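Local atomic coordinates of branched-chain-amino-acid aminotransferase (Pseudomonas sp. UW4, PDB entry 6JIF), a protein that catalyses the reversible transfer of amino groups between branched-chain amino acids and 2-oxo acids, using pyridoxal-5'-phosphate as cofactor. Residues B[184-189]-B[325-330]; B[234-239]-B[288-293]; B[270-275]-B[339-344]; B[293-298]-B[320-325]. One frame throughout, in Å; residues are numbered along the deposited sequence.

Contact 1 of 4, residues B[184-189]-B[325-330]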
loop_
_atom_site.group_PDB
_atom_site.type_symbol
_atom_site.label_atom_id
_atom_site.label_comp_id
_atom_site.label_asym_id
_atom_site.label_seq_id
_atom_site.Cartn_x
_atom_site.Cartn_y
_atom_site.Cartn_z
ATOM N N PRO B 184 9.197 27.322 13.270
ATOM C CA PRO B 184 9.150 26.997 11.830
ATOM C C PRO B 184 10.090 25.872 11.424
ATOM O O PRO B 184 11.218 25.761 11.902
ATOM C CB PRO B 184 9.604 28.293 11.144
ATOM C CG PRO B 184 9.580 29.370 12.235
ATOM C CD PRO B 184 9.753 28.663 13.542
ATOM N N HIS B 185 9.653 25.101 10.430
ATOM C CA HIS B 185 10.427 24.003 9.872
ATOM C C HIS B 185 10.442 24.183 8.379
ATOM O O HIS B 185 9.483 24.723 7.824
ATOM C CB HIS B 185 9.777 22.636 10.153
ATOM C CG HIS B 185 9.518 22.424 11.586
ATOM N ND1 HIS B 185 10.378 21.726 12.397
ATOM C CD2 HIS B 185 8.563 22.932 12.393
ATOM C CE1 HIS B 185 9.948 21.781 13.641
ATOM N NE2 HIS B 185 8.846 22.508 13.667
ATOM N N ASN B 186 11.514 23.699 7.742
ATOM C CA ASN B 186 11.671 23.744 6.282
ATOM C C ASN B 186 11.305 22.398 5.669
ATOM O O ASN B 186 11.634 21.349 6.239
ATOM C CB ASN B 186 13.091 24.124 5.854
ATOM C CG ASN B 186 13.460 25.514 6.339
ATOM O OD1 ASN B 186 12.600 26.360 6.521
ATOM N ND2 ASN B 186 14.755 25.753 6.561
ATOM N N PHE B 187 10.644 22.444 4.501
ATOM C CA PHE B 187 10.239 21.228 3.774
ATOM C C PHE B 187 10.704 21.337 2.335
ATOM O O PHE B 187 10.988 22.440 1.857
ATOM C CB PHE B 187 8.706 21.004 3.821
ATOM C CG PHE B 187 8.148 20.812 5.223
ATOM C CD1 PHE B 187 7.952 21.885 6.046
ATOM C CD2 PHE B 187 7.833 19.528 5.683
ATOM C CE1 PHE B 187 7.417 21.707 7.346
ATOM C CE2 PHE B 187 7.324 19.348 6.925
ATOM C CZ PHE B 187 7.118 20.461 7.781
ATOM N N GLN B 188 10.790 20.191 1.634
ATOM C CA GLN B 188 11.316 20.123 0.268
ATOM C C GLN B 188 10.297 19.511 -0.690
ATOM O O GLN B 188 9.752 18.444 -0.408
ATOM C CB GLN B 188 12.571 19.274 0.222
ATOM C CG GLN B 188 13.238 19.284 -1.139
ATOM C CD GLN B 188 14.417 18.381 -1.173
ATOM O OE1 GLN B 188 14.334 17.189 -0.878
ATOM N NE2 GLN B 188 15.571 18.954 -1.519
ATOM N N ILE B 189 10.051 20.163 -1.819
ATOM C CA ILE B 189 9.169 19.530 -2.834
ATOM C C ILE B 189 9.782 18.227 -3.310
ATOM O O ILE B 189 10.978 18.134 -3.574
ATOM C CB ILE B 189 8.919 20.482 -4.019
ATOM C CG1 ILE B 189 8.122 21.697 -3.564
ATOM C CG2 ILE B 189 8.214 19.759 -5.191
ATOM C CD1 ILE B 189 6.880 21.416 -2.714
ATOM N N HIS B 325 7.187 33.807 6.053
ATOM C CA HIS B 325 7.192 34.780 7.138
ATOM C C HIS B 325 8.554 34.894 7.788
ATOM O O HIS B 325 9.087 35.992 7.894
ATOM C CB HIS B 325 6.141 34.352 8.192
ATOM C CG HIS B 325 6.137 35.202 9.433
ATOM N ND1 HIS B 325 5.625 36.484 9.451
ATOM C CD2 HIS B 325 6.543 34.945 10.701
ATOM C CE1 HIS B 325 5.738 36.992 10.671
ATOM N NE2 HIS B 325 6.289 36.075 11.449
ATOM N N SER B 326 9.139 33.770 8.190
ATOM C CA SER B 326 10.343 33.783 9.008
ATOM C C SER B 326 10.879 32.371 9.155
ATOM O O SER B 326 10.107 31.414 9.262
ATOM C CB SER B 326 10.014 34.321 10.414
ATOM O OG SER B 326 11.153 34.299 11.239
ATOM N N GLU B 327 12.201 32.271 9.276
ATOM C CA GLU B 327 12.832 31.014 9.659
ATOM C C GLU B 327 12.876 30.825 11.170
ATOM O O GLU B 327 13.245 29.735 11.630
ATOM C CB GLU B 327 14.253 30.955 9.087
ATOM C CG GLU B 327 14.279 30.795 7.562
ATOM C CD GLU B 327 14.131 29.337 7.177
ATOM O OE1 GLU B 327 15.199 28.684 7.045
ATOM O OE2 GLU B 327 12.967 28.861 7.014
ATOM N N THR B 328 12.535 31.874 11.955
ATOM C CA THR B 328 12.757 31.841 13.392
ATOM C C THR B 328 11.504 32.106 14.220
ATOM O O THR B 328 11.505 31.777 15.413
ATOM C CB THR B 328 13.798 32.910 13.800
ATOM O OG1 THR B 328 13.302 34.177 13.390
ATOM C CG2 THR B 328 15.208 32.717 13.097
ATOM N N GLU B 329 10.456 32.687 13.640
ATOM C CA GLU B 329 9.291 33.090 14.404
ATOM C C GLU B 329 8.029 32.595 13.710
ATOM O O GLU B 329 7.902 32.700 12.489
ATOM C CB GLU B 329 9.196 34.611 14.546
ATOM C CG GLU B 329 10.463 35.273 15.105
ATOM C CD GLU B 329 10.117 36.494 15.860
ATOM O OE1 GLU B 329 10.050 36.414 17.110
ATOM O OE2 GLU B 329 9.861 37.524 15.195
ATOM N N VAL B 330 7.104 32.115 14.496
ATOM C CA VAL B 330 5.816 31.678 13.943
ATOM C C VAL B 330 4.911 32.887 13.790
ATOM O O VAL B 330 4.863 33.768 14.665
ATOM C CB VAL B 330 5.216 30.583 14.804
ATOM C CG1 VAL B 330 3.806 30.155 14.277
ATOM C CG2 VAL B 330 6.199 29.436 14.917
HETATM O O HOH W 1 13.413 27.040 10.564
#

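Contact 2 of 4, residues B[234-239]-B[288-293]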
loop_
_atom_site.group_PDB
_atom_site.type_symbol
_atom_site.label_atom_id
_atom_site.label_comp_id
_atom_site.label_asym_id
_atom_site.label_seq_id
_atom_site.Cartn_x
_atom_site.Cartn_y
_atom_site.Cartn_z
ATOM N N THR B 234 0.144 16.541 -12.698
ATOM C CA THR B 234 0.888 17.652 -13.313
ATOM C C THR B 234 2.038 18.193 -12.495
ATOM O O THR B 234 2.854 18.951 -13.049
ATOM C CB THR B 234 -0.041 18.845 -13.663
ATOM O OG1 THR B 234 -0.516 19.486 -12.481
ATOM C CG2 THR B 234 -1.254 18.376 -14.456
ATOM N N HIS B 235 2.099 17.909 -11.199
ATOM C CA HIS B 235 3.131 18.466 -10.331
ATOM C C HIS B 235 3.165 19.977 -10.480
ATOM O O HIS B 235 4.224 20.621 -10.475
ATOM C CB HIS B 235 4.490 17.841 -10.589
ATOM C CG HIS B 235 4.613 16.501 -9.945
ATOM N ND1 HIS B 235 5.564 16.211 -8.998
ATOM C CD2 HIS B 235 3.886 15.369 -10.105
ATOM C CE1 HIS B 235 5.400 14.966 -8.570
ATOM N NE2 HIS B 235 4.410 14.424 -9.245
ATOM N N THR B 236 1.973 20.559 -10.461
ATOM C CA THR B 236 1.876 22.015 -10.391
ATOM C C THR B 236 1.204 22.544 -9.132
ATOM O O THR B 236 1.238 23.762 -8.915
ATOM C CB THR B 236 1.136 22.564 -11.623
ATOM O OG1 THR B 236 -0.193 22.035 -11.693
ATOM C CG2 THR B 236 1.943 22.248 -12.877
ATOM N N LYS B 237 0.599 21.682 -8.315
ATOM C CA LYS B 237 -0.235 22.113 -7.186
ATOM C C LYS B 237 0.132 21.340 -5.927
ATOM O O LYS B 237 0.346 20.134 -5.981
ATOM C CB LYS B 237 -1.744 21.889 -7.531
ATOM C CG LYS B 237 -2.274 22.815 -8.603
ATOM C CD LYS B 237 -3.633 22.328 -9.192
ATOM C CE LYS B 237 -3.465 21.036 -9.956
ATOM N NZ LYS B 237 -4.634 20.699 -10.881
ATOM N N ILE B 238 0.210 22.025 -4.782
ATOM C CA ILE B 238 0.499 21.336 -3.521
ATOM C C ILE B 238 -0.669 20.457 -3.110
ATOM O O ILE B 238 -1.829 20.871 -3.168
ATOM C CB ILE B 238 0.778 22.373 -2.421
ATOM C CG1 ILE B 238 2.057 23.123 -2.780
ATOM C CG2 ILE B 238 0.905 21.713 -1.014
ATOM C CD1 ILE B 238 2.372 24.301 -1.852
ATOM N N GLU B 239 -0.361 19.249 -2.657
ATOM C CA GLU B 239 -1.367 18.340 -2.113
ATOM C C GLU B 239 -1.157 18.004 -0.648
ATOM O O GLU B 239 -2.109 18.086 0.124
ATOM C CB GLU B 239 -1.406 17.066 -2.927
ATOM C CG GLU B 239 -1.840 17.318 -4.350
ATOM C CD GLU B 239 -2.866 16.285 -4.827
ATOM O OE1 GLU B 239 -2.816 15.132 -4.322
ATOM O OE2 GLU B 239 -3.713 16.653 -5.692
ATOM N N ASP B 288 -7.146 25.225 -5.607
ATOM C CA ASP B 288 -5.848 24.881 -6.201
ATOM C C ASP B 288 -4.788 25.795 -5.601
ATOM O O ASP B 288 -4.924 27.025 -5.638
ATOM C CB ASP B 288 -5.862 25.066 -7.711
ATOM C CG ASP B 288 -6.701 24.033 -8.431
ATOM O OD1 ASP B 288 -6.939 22.944 -7.854
ATOM O OD2 ASP B 288 -7.074 24.298 -9.607
ATOM N N VAL B 289 -3.737 25.193 -5.063
ATOM C CA VAL B 289 -2.615 25.900 -4.447
ATOM C C VAL B 289 -1.414 25.688 -5.378
ATOM O O VAL B 289 -0.743 24.652 -5.343
ATOM C CB VAL B 289 -2.354 25.398 -3.020
ATOM C CG1 VAL B 289 -1.143 26.118 -2.392
ATOM C CG2 VAL B 289 -3.617 25.652 -2.025
ATOM N N PHE B 290 -1.134 26.663 -6.235
ATOM C CA PHE B 290 -0.056 26.501 -7.210
ATOM C C PHE B 290 1.338 26.638 -6.601
ATOM O O PHE B 290 1.629 27.572 -5.836
ATOM C CB PHE B 290 -0.275 27.507 -8.331
ATOM C CG PHE B 290 -1.448 27.139 -9.205
ATOM C CD1 PHE B 290 -1.328 26.105 -10.153
ATOM C CD2 PHE B 290 -2.645 27.810 -9.119
ATOM C CE1 PHE B 290 -2.425 25.745 -10.966
ATOM C CE2 PHE B 290 -3.766 27.452 -9.919
ATOM C CZ PHE B 290 -3.642 26.441 -10.846
ATOM N N ILE B 291 2.243 25.735 -7.002
ATOM C CA ILE B 291 3.601 25.783 -6.409
ATOM C C ILE B 291 4.419 26.955 -6.960
ATOM O O ILE B 291 5.383 27.390 -6.304
ATOM C CB ILE B 291 4.306 24.426 -6.622
ATOM C CG1 ILE B 291 5.614 24.337 -5.818
ATOM C CG2 ILE B 291 4.595 24.205 -8.141
ATOM C CD1 ILE B 291 5.489 24.633 -4.323
ATOM N N ASP B 292 4.045 27.499 -8.132
ATOM C CA ASP B 292 4.695 28.685 -8.682
ATOM C C ASP B 292 4.122 29.987 -8.083
ATOM O O ASP B 292 4.570 31.077 -8.455
ATOM C CB ASP B 292 4.577 28.709 -10.218
ATOM C CG ASP B 292 3.094 28.595 -10.729
ATOM O OD1 ASP B 292 2.455 27.496 -10.517
ATOM O OD2 ASP B 292 2.601 29.580 -11.384
ATOM N N LYS B 293 3.236 29.912 -7.110
ATOM C CA LYS B 293 2.636 31.110 -6.502
ATOM C C LYS B 293 2.757 31.108 -4.994
ATOM O O LYS B 293 1.832 31.550 -4.299
ATOM C CB LYS B 293 1.168 31.258 -6.937
ATOM C CG LYS B 293 1.009 31.497 -8.466
ATOM C CD LYS B 293 1.643 32.773 -8.945
ATOM C CE LYS B 293 1.029 34.032 -8.393
ATOM N NZ LYS B 293 -0.373 34.205 -8.791
HETATM O O HOH W 2 -7.179 20.740 -9.507
HETATM O O HOH W 3 -3.786 22.298 -4.494
#

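Contact 3 of 4, residues B[270-275]-B[339-344]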
loop_
_atom_site.group_PDB
_atom_site.type_symbol
_atom_site.label_atom_id
_atom_site.label_comp_id
_atom_site.label_asym_id
_atom_site.label_seq_id
_atom_site.Cartn_x
_atom_site.Cartn_y
_atom_site.Cartn_z
ATOM N N LEU B 270 -10.275 19.872 8.854
ATOM C CA LEU B 270 -11.693 20.171 8.990
ATOM C C LEU B 270 -11.968 21.015 10.229
ATOM O O LEU B 270 -12.785 21.944 10.191
ATOM C CB LEU B 270 -12.464 18.855 9.063
ATOM C CG LEU B 270 -13.977 19.017 9.230
ATOM C CD1 LEU B 270 -14.522 19.534 7.910
ATOM C CD2 LEU B 270 -14.666 17.662 9.572
ATOM N N SER B 271 -11.297 20.686 11.334
ATOM C CA SER B 271 -11.474 21.421 12.570
ATOM C C SER B 271 -11.000 22.855 12.428
ATOM O O SER B 271 -11.641 23.787 12.927
ATOM C CB SER B 271 -10.739 20.686 13.697
ATOM O OG SER B 271 -11.351 19.402 13.935
ATOM N N LEU B 272 -9.822 23.052 11.820
ATOM C CA LEU B 272 -9.320 24.411 11.600
ATOM C C LEU B 272 -10.239 25.185 10.662
ATOM O O LEU B 272 -10.473 26.380 10.864
ATOM C CB LEU B 272 -7.885 24.346 11.037
ATOM C CG LEU B 272 -6.828 23.808 12.012
ATOM C CD1 LEU B 272 -5.451 23.679 11.375
ATOM C CD2 LEU B 272 -6.749 24.777 13.225
ATOM N N ILE B 273 -10.772 24.535 9.619
ATOM C CA ILE B 273 -11.702 25.230 8.721
ATOM C C ILE B 273 -12.915 25.708 9.497
ATOM O O ILE B 273 -13.351 26.859 9.357
ATOM C CB ILE B 273 -12.084 24.341 7.518
ATOM C CG1 ILE B 273 -10.894 24.234 6.552
ATOM C CG2 ILE B 273 -13.327 24.885 6.777
ATOM C CD1 ILE B 273 -11.019 23.146 5.488
ATOM N N GLU B 274 -13.471 24.828 10.347
ATOM C CA GLU B 274 -14.669 25.181 11.108
ATOM C C GLU B 274 -14.367 26.254 12.152
ATOM O O GLU B 274 -15.163 27.176 12.346
ATOM C CB GLU B 274 -15.273 23.914 11.731
ATOM C CG GLU B 274 -16.000 23.117 10.587
ATOM C CD GLU B 274 -16.436 21.652 10.828
ATOM O OE1 GLU B 274 -15.826 20.896 11.608
ATOM O OE2 GLU B 274 -17.394 21.235 10.113
ATOM N N LEU B 275 -13.208 26.180 12.821
ATOM C CA LEU B 275 -12.907 27.204 13.820
ATOM C C LEU B 275 -12.609 28.531 13.145
ATOM O O LEU B 275 -13.020 29.575 13.629
ATOM C CB LEU B 275 -11.737 26.792 14.713
ATOM C CG LEU B 275 -12.050 25.623 15.653
ATOM C CD1 LEU B 275 -10.722 25.118 16.222
ATOM C CD2 LEU B 275 -13.035 26.026 16.776
ATOM N N LYS B 339 -3.685 28.256 19.078
ATOM C CA LYS B 339 -4.271 28.557 20.392
ATOM C C LYS B 339 -5.722 28.091 20.437
ATOM O O LYS B 339 -6.154 27.446 21.398
ATOM C CB LYS B 339 -4.186 30.041 20.675
ATOM C CG LYS B 339 -4.800 30.388 22.071
ATOM C CD LYS B 339 -4.480 31.810 22.549
ATOM C CE LYS B 339 -5.484 32.827 22.027
ATOM N NZ LYS B 339 -4.814 33.988 21.294
ATOM N N GLU B 340 -6.479 28.400 19.384
ATOM C CA GLU B 340 -7.902 28.065 19.371
ATOM C C GLU B 340 -8.107 26.549 19.374
ATOM O O GLU B 340 -8.928 26.001 20.153
ATOM C CB GLU B 340 -8.564 28.713 18.148
ATOM C CG GLU B 340 -10.084 28.508 18.078
ATOM C CD GLU B 340 -10.875 29.312 19.153
ATOM O OE1 GLU B 340 -10.307 30.203 19.842
ATOM O OE2 GLU B 340 -12.133 29.109 19.270
ATOM N N LEU B 341 -7.354 25.853 18.532
ATOM C CA LEU B 341 -7.551 24.422 18.369
ATOM C C LEU B 341 -7.117 23.663 19.617
ATOM O O LEU B 341 -7.849 22.799 20.114
ATOM C CB LEU B 341 -6.797 23.922 17.132
ATOM C CG LEU B 341 -7.000 22.387 17.017
ATOM C CD1 LEU B 341 -8.530 21.984 16.987
ATOM C CD2 LEU B 341 -6.297 21.831 15.780
ATOM N N THR B 342 -5.937 23.972 20.150
ATOM C CA THR B 342 -5.518 23.316 21.397
ATOM C C THR B 342 -6.417 23.685 22.578
ATOM O O THR B 342 -6.633 22.853 23.467
ATOM C CB THR B 342 -4.050 23.654 21.697
ATOM O OG1 THR B 342 -3.890 25.083 21.933
ATOM C CG2 THR B 342 -3.194 23.224 20.488
ATOM N N GLY B 343 -6.955 24.911 22.603
ATOM C CA GLY B 343 -7.879 25.271 23.670
ATOM C C GLY B 343 -9.157 24.448 23.625
ATOM O O GLY B 343 -9.661 24.019 24.672
ATOM N N VAL B 344 -9.691 24.214 22.424
ATOM C CA VAL B 344 -10.881 23.377 22.326
ATOM C C VAL B 344 -10.554 21.934 22.700
ATOM O O VAL B 344 -11.268 21.309 23.508
ATOM C CB VAL B 344 -11.490 23.507 20.930
ATOM C CG1 VAL B 344 -12.517 22.372 20.694
ATOM C CG2 VAL B 344 -12.092 24.926 20.777
#

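Contact 4 of 4, residues B[293-298]-B[320-325]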
loop_
_atom_site.group_PDB
_atom_site.type_symbol
_atom_site.label_atom_id
_atom_site.label_comp_id
_atom_site.label_asym_id
_atom_site.label_seq_id
_atom_site.Cartn_x
_atom_site.Cartn_y
_atom_site.Cartn_z
ATOM N N LYS B 293 3.236 29.912 -7.110
ATOM C CA LYS B 293 2.636 31.110 -6.502
ATOM C C LYS B 293 2.757 31.108 -4.994
ATOM O O LYS B 293 1.832 31.550 -4.299
ATOM C CB LYS B 293 1.168 31.258 -6.937
ATOM C CG LYS B 293 1.009 31.497 -8.466
ATOM C CD LYS B 293 1.643 32.773 -8.945
ATOM C CE LYS B 293 1.029 34.032 -8.393
ATOM N NZ LYS B 293 -0.373 34.205 -8.791
ATOM N N LEU B 294 3.903 30.627 -4.439
ATOM C CA LEU B 294 4.028 30.624 -2.978
ATOM C C LEU B 294 3.969 32.032 -2.407
ATOM O O LEU B 294 3.596 32.206 -1.246
ATOM C CB LEU B 294 5.343 29.960 -2.545
ATOM C CG LEU B 294 5.369 28.483 -2.956
ATOM C CD1 LEU B 294 6.602 27.833 -2.345
ATOM C CD2 LEU B 294 4.165 27.821 -2.439
ATOM N N SER B 295 4.303 33.035 -3.213
ATOM C CA SER B 295 4.215 34.407 -2.756
ATOM C C SER B 295 2.799 34.841 -2.380
ATOM O O SER B 295 2.642 35.891 -1.739
ATOM C CB SER B 295 4.795 35.296 -3.828
ATOM O OG SER B 295 6.208 35.215 -3.706
ATOM N N ASP B 296 1.770 34.049 -2.715
ATOM C CA ASP B 296 0.413 34.341 -2.255
ATOM C C ASP B 296 0.265 34.343 -0.732
ATOM O O ASP B 296 -0.710 34.923 -0.232
ATOM C CB ASP B 296 -0.584 33.271 -2.715
ATOM C CG ASP B 296 -0.807 33.234 -4.217
ATOM O OD1 ASP B 296 -0.307 34.108 -4.955
ATOM O OD2 ASP B 296 -1.505 32.279 -4.632
ATOM N N PHE B 297 1.137 33.655 0.013
ATOM C CA PHE B 297 0.904 33.384 1.435
ATOM C C PHE B 297 1.883 34.174 2.281
ATOM O O PHE B 297 3.074 34.186 1.977
ATOM C CB PHE B 297 1.062 31.885 1.705
ATOM C CG PHE B 297 0.130 31.066 0.874
ATOM C CD1 PHE B 297 -1.239 31.262 0.972
ATOM C CD2 PHE B 297 0.630 30.166 -0.071
ATOM C CE1 PHE B 297 -2.136 30.554 0.176
ATOM C CE2 PHE B 297 -0.245 29.426 -0.869
ATOM C CZ PHE B 297 -1.645 29.642 -0.753
ATOM N N LYS B 298 1.386 34.834 3.350
ATOM C CA LYS B 298 2.323 35.434 4.292
ATOM C C LYS B 298 2.717 34.454 5.407
ATOM O O LYS B 298 3.670 34.713 6.135
ATOM C CB LYS B 298 1.730 36.732 4.860
ATOM C CG LYS B 298 0.376 36.518 5.580
ATOM C CD LYS B 298 -0.173 37.890 6.082
ATOM C CE LYS B 298 -1.491 37.698 6.848
ATOM N NZ LYS B 298 -2.046 38.929 7.590
ATOM N N HIS B 320 15.660 26.352 -4.462
ATOM C CA HIS B 320 15.615 27.663 -3.844
ATOM C C HIS B 320 14.613 27.585 -2.708
ATOM O O HIS B 320 13.549 27.008 -2.883
ATOM C CB HIS B 320 15.211 28.756 -4.830
ATOM C CG HIS B 320 16.227 28.974 -5.900
ATOM N ND1 HIS B 320 16.282 28.196 -7.036
ATOM C CD2 HIS B 320 17.253 29.848 -5.990
ATOM C CE1 HIS B 320 17.290 28.601 -7.791
ATOM N NE2 HIS B 320 17.896 29.599 -7.176
ATOM N N LEU B 321 14.964 28.162 -1.563
ATOM C CA LEU B 321 14.140 28.121 -0.366
ATOM C C LEU B 321 13.215 29.329 -0.393
ATOM O O LEU B 321 13.685 30.471 -0.425
ATOM C CB LEU B 321 15.040 28.157 0.879
ATOM C CG LEU B 321 14.216 27.958 2.153
ATOM C CD1 LEU B 321 13.705 26.465 2.351
ATOM C CD2 LEU B 321 15.023 28.440 3.343
ATOM N N HIS B 322 11.921 29.098 -0.438
ATOM C CA HIS B 322 10.936 30.169 -0.321
ATOM C C HIS B 322 10.526 30.283 1.136
ATOM O O HIS B 322 9.857 29.384 1.653
ATOM C CB HIS B 322 9.678 29.922 -1.176
ATOM C CG HIS B 322 8.711 31.078 -1.140
ATOM N ND1 HIS B 322 8.695 32.057 -2.114
ATOM C CD2 HIS B 322 7.778 31.446 -0.223
ATOM C CE1 HIS B 322 7.808 32.984 -1.787
ATOM N NE2 HIS B 322 7.234 32.633 -0.652
ATOM N N VAL B 323 10.803 31.428 1.759
ATOM C CA VAL B 323 10.395 31.670 3.149
ATOM C C VAL B 323 9.167 32.571 3.166
ATOM O O VAL B 323 9.220 33.677 2.621
ATOM C CB VAL B 323 11.551 32.300 3.951
ATOM C CG1 VAL B 323 11.075 32.720 5.357
ATOM C CG2 VAL B 323 12.637 31.292 4.072
ATOM N N PHE B 324 8.086 32.151 3.872
ATOM C CA PHE B 324 6.819 32.904 3.841
ATOM C C PHE B 324 6.883 34.097 4.790
ATOM O O PHE B 324 6.551 35.245 4.424
ATOM C CB PHE B 324 5.612 32.006 4.204
ATOM C CG PHE B 324 5.405 30.827 3.243
ATOM C CD1 PHE B 324 4.682 30.987 2.084
ATOM C CD2 PHE B 324 5.982 29.599 3.519
ATOM C CE1 PHE B 324 4.526 29.934 1.201
ATOM C CE2 PHE B 324 5.838 28.524 2.682
ATOM C CZ PHE B 324 5.114 28.680 1.504
ATOM N N HIS B 325 7.187 33.807 6.053
ATOM C CA HIS B 325 7.192 34.780 7.138
ATOM C C HIS B 325 8.554 34.894 7.788
ATOM O O HIS B 325 9.087 35.992 7.894
ATOM C CB HIS B 325 6.141 34.352 8.192
ATOM C CG HIS B 325 6.137 35.202 9.433
ATOM N ND1 HIS B 325 5.625 36.484 9.451
ATOM C CD2 HIS B 325 6.543 34.945 10.701
ATOM C CE1 HIS B 325 5.738 36.992 10.671
ATOM N NE2 HIS B 325 6.289 36.075 11.449
HETATM O O HOH W 4 5.570 34.408 0.626
HETATM O O HOH W 5 4.543 37.242 6.869
#

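Contact 1 of 4, residues B[184-189]-B[325-330]
Asn186 and Glu327 meet amide to carboxylate, with the two flat groups only 5° from coplanar. ND2 of Asn186 donates to OE1 of Glu327 at 3.0 Å. OE1 accepts on its syn lone pair, and lies close to the amide plane of Asn186. On the other branch, Asn186 OD1 comes within 2.6 Å of Glu327 OE2. The carboxylate reaches this place because the Glu327 chain folds over at its second torsion (chi2 -84°), while CG stays beside the backbone N.

Pro184 packs against the backbone of the loop. Pro184 CG lies 3.6 Å from Ser326 O and also touches the peptide before Glu329. Pro184 CD meets CG2 of Val330 at 3.9 Å. Water 1 donates to Pro184 O and to Glu327 O. The loop itself is shaped by an ST turn, in which Ser326 OG accepts from Thr328 N at 2.9 Å.

The contact joins the start of strand 185-189, in the mixed sheet, to the loop leading into helix 332-346. Leu321 touches both Asn186 and Glu327. With an alanine in place of Asn186, the Glu327 carboxylate would probably lose its amide mate and be free to turn. Two oxygens as close as OD1 and OE2 suggest that the Glu327 acid holds a proton here, so the pair may well be neutral.

Contact 2 of 4, residues B[234-239]-B[288-293]
Lys237 and Phe290 both carry CG beside the backbone N (chi1 -69° and -72°), and their side chains run side by side in the same direction. This brings CG of the lysine to 3.8 Å from CD1 of the Phe290 ring. The backbones beneath them form a single beta bridge. It has the bonding pattern of an antiparallel non-hydrogen-bonded pair, with Lys237 opposite Phe290. Ile291 N donates to Thr236 O at 2.9 Å. Ile238 N donates to Val289 O. The bridge ties the entry to strand 238-241 of the mixed sheet to the loop between strands 284-287 and 297-304.

Further out, CD of Lys237 rests 3.6 Å from CG of Asp288. Lys237 NZ stays 4.4 Å from Asp288 OD1, too far for a salt bridge. Water 2 fills the step, accepting from NZ and donating to OD1. Were the Lys237 chain cut back to an alanine, Asp288 would probably lose its water-linked positive charge, and CD1 and CE1 of Phe290 their aliphatic neighbour.

On the inner side Ile238 is the apolar centre. Ile238 CD1 lies 4.0 Å from CD1 of Ile291, and the two side chains cross at about a right angle. The same CD1 touches CG1 of Val289, and Phe246 packs on both Ile238 and Val289. Water 3 donates to Ile238 O at 2.8 Å and accepts from Val289 N.

Contact 3 of 4, residues B[270-275]-B[339-344]
Leu275 and Leu341 carry the apolar part of this contact. CD1 of Leu275 meets CD1 of Leu341 at 3.9 Å and also lies against its CA. The two side chains cross at about a right angle. Leu341 holds CG anti to its backbone N (chi1 178°), which sets its two methyls against different partners. While CD1 goes to Leu275 and to CB of Ser271, Leu341 CD2 meets Leu272 CD2 at 3.9 Å. The other methyl of Leu275, CD2, reaches CG2 of Val344 at 4.3 Å.

These residues join two helices of the class IV aminotransferase fold, 267-278 and 332-346, packed at a steep angle. The axes of the short segments pass 10.4 Å apart, and their directions differ by 108°. Such a steep crossing keeps the meeting short, with three residues on each helix taking part. Strand residues Phe94 and Val308 also touch Leu341, and Ile309 touches Leu272.

Polar residues lend mainly their carbon atoms to the interface. CG of Glu340 lies 3.9 Å from CD1 of Leu275, and its OE2 makes a long, weak ion pair with Arg279. Ser271 offers its CB to Leu341, while its OG is bonded to Ile267 O and to Arg95. The Ser271 side chain is about 7 Å from the bound pyridoxal-5'-phosphate, and Ile267 and Thr268, at the start of the same helix, belong to the cofactor pocket.

Contact 4 of 4, residues B[293-298]-B[320-325]
Lys298 and Phe324 bring the two backbones closest, with their CA atoms 5.2 Å apart. At the other end the chains spread, and Leu294 and His322 are 7.4 Å apart between CA atoms. Residues 294-296 form a 3-10 turn, which leads into strand 297-304. The direct contacts are made by side chains and carbonyls, and waters supply the polar links. Water 4 donates to Phe297 O and lies 2.7 Å from His322 NE2, in the plane of that ring. Water 5 likewise joins Lys298 O to His325 ND1.

Strands 297-304 and 320-323 both pair antiparallel with strand 308-317 of the mixed sheet. The contact therefore links two neighbours of one strand, and Ile315 of that strand touches both Leu294 and Phe324.

Leu294 CB sits over the face of the His322 ring in a CH-pi contact, 3.7 Å from the centroid and 9° off the normal. His322 extends under it with CG opposite the backbone N (chi1 -175°). Ser295 OG comes to the edge of the same ring, 3.3 Å from CE1. The Phe324 ring takes Phe297 O at its edge, in plane, and Phe324 CD1 packs 3.7 Å from Phe297 CB.

In the fold
Contacts 1, 2 and 4 reach the same mixed sheet. Contact 4 lies between the other two, its centre 10 Å from contact 1 and 13 Å from contact 2. It shares His325 with contact 1 and Lys293 with contact 2. Packing continues across the joins, as where Ile189 meets Ile291 and Ile238 meets Leu294. Contact 3 stands apart, with its centre 21 to 25 Å from the others, and joins two helices. Along the chain, contact 1 spans contacts 2 and 4, which follow one another. Contact 3 alternates with contacts 1 and 2. The sheet and the helix pair, one helix of which begins at the cofactor pocket, are built from interleaved parts of the chain.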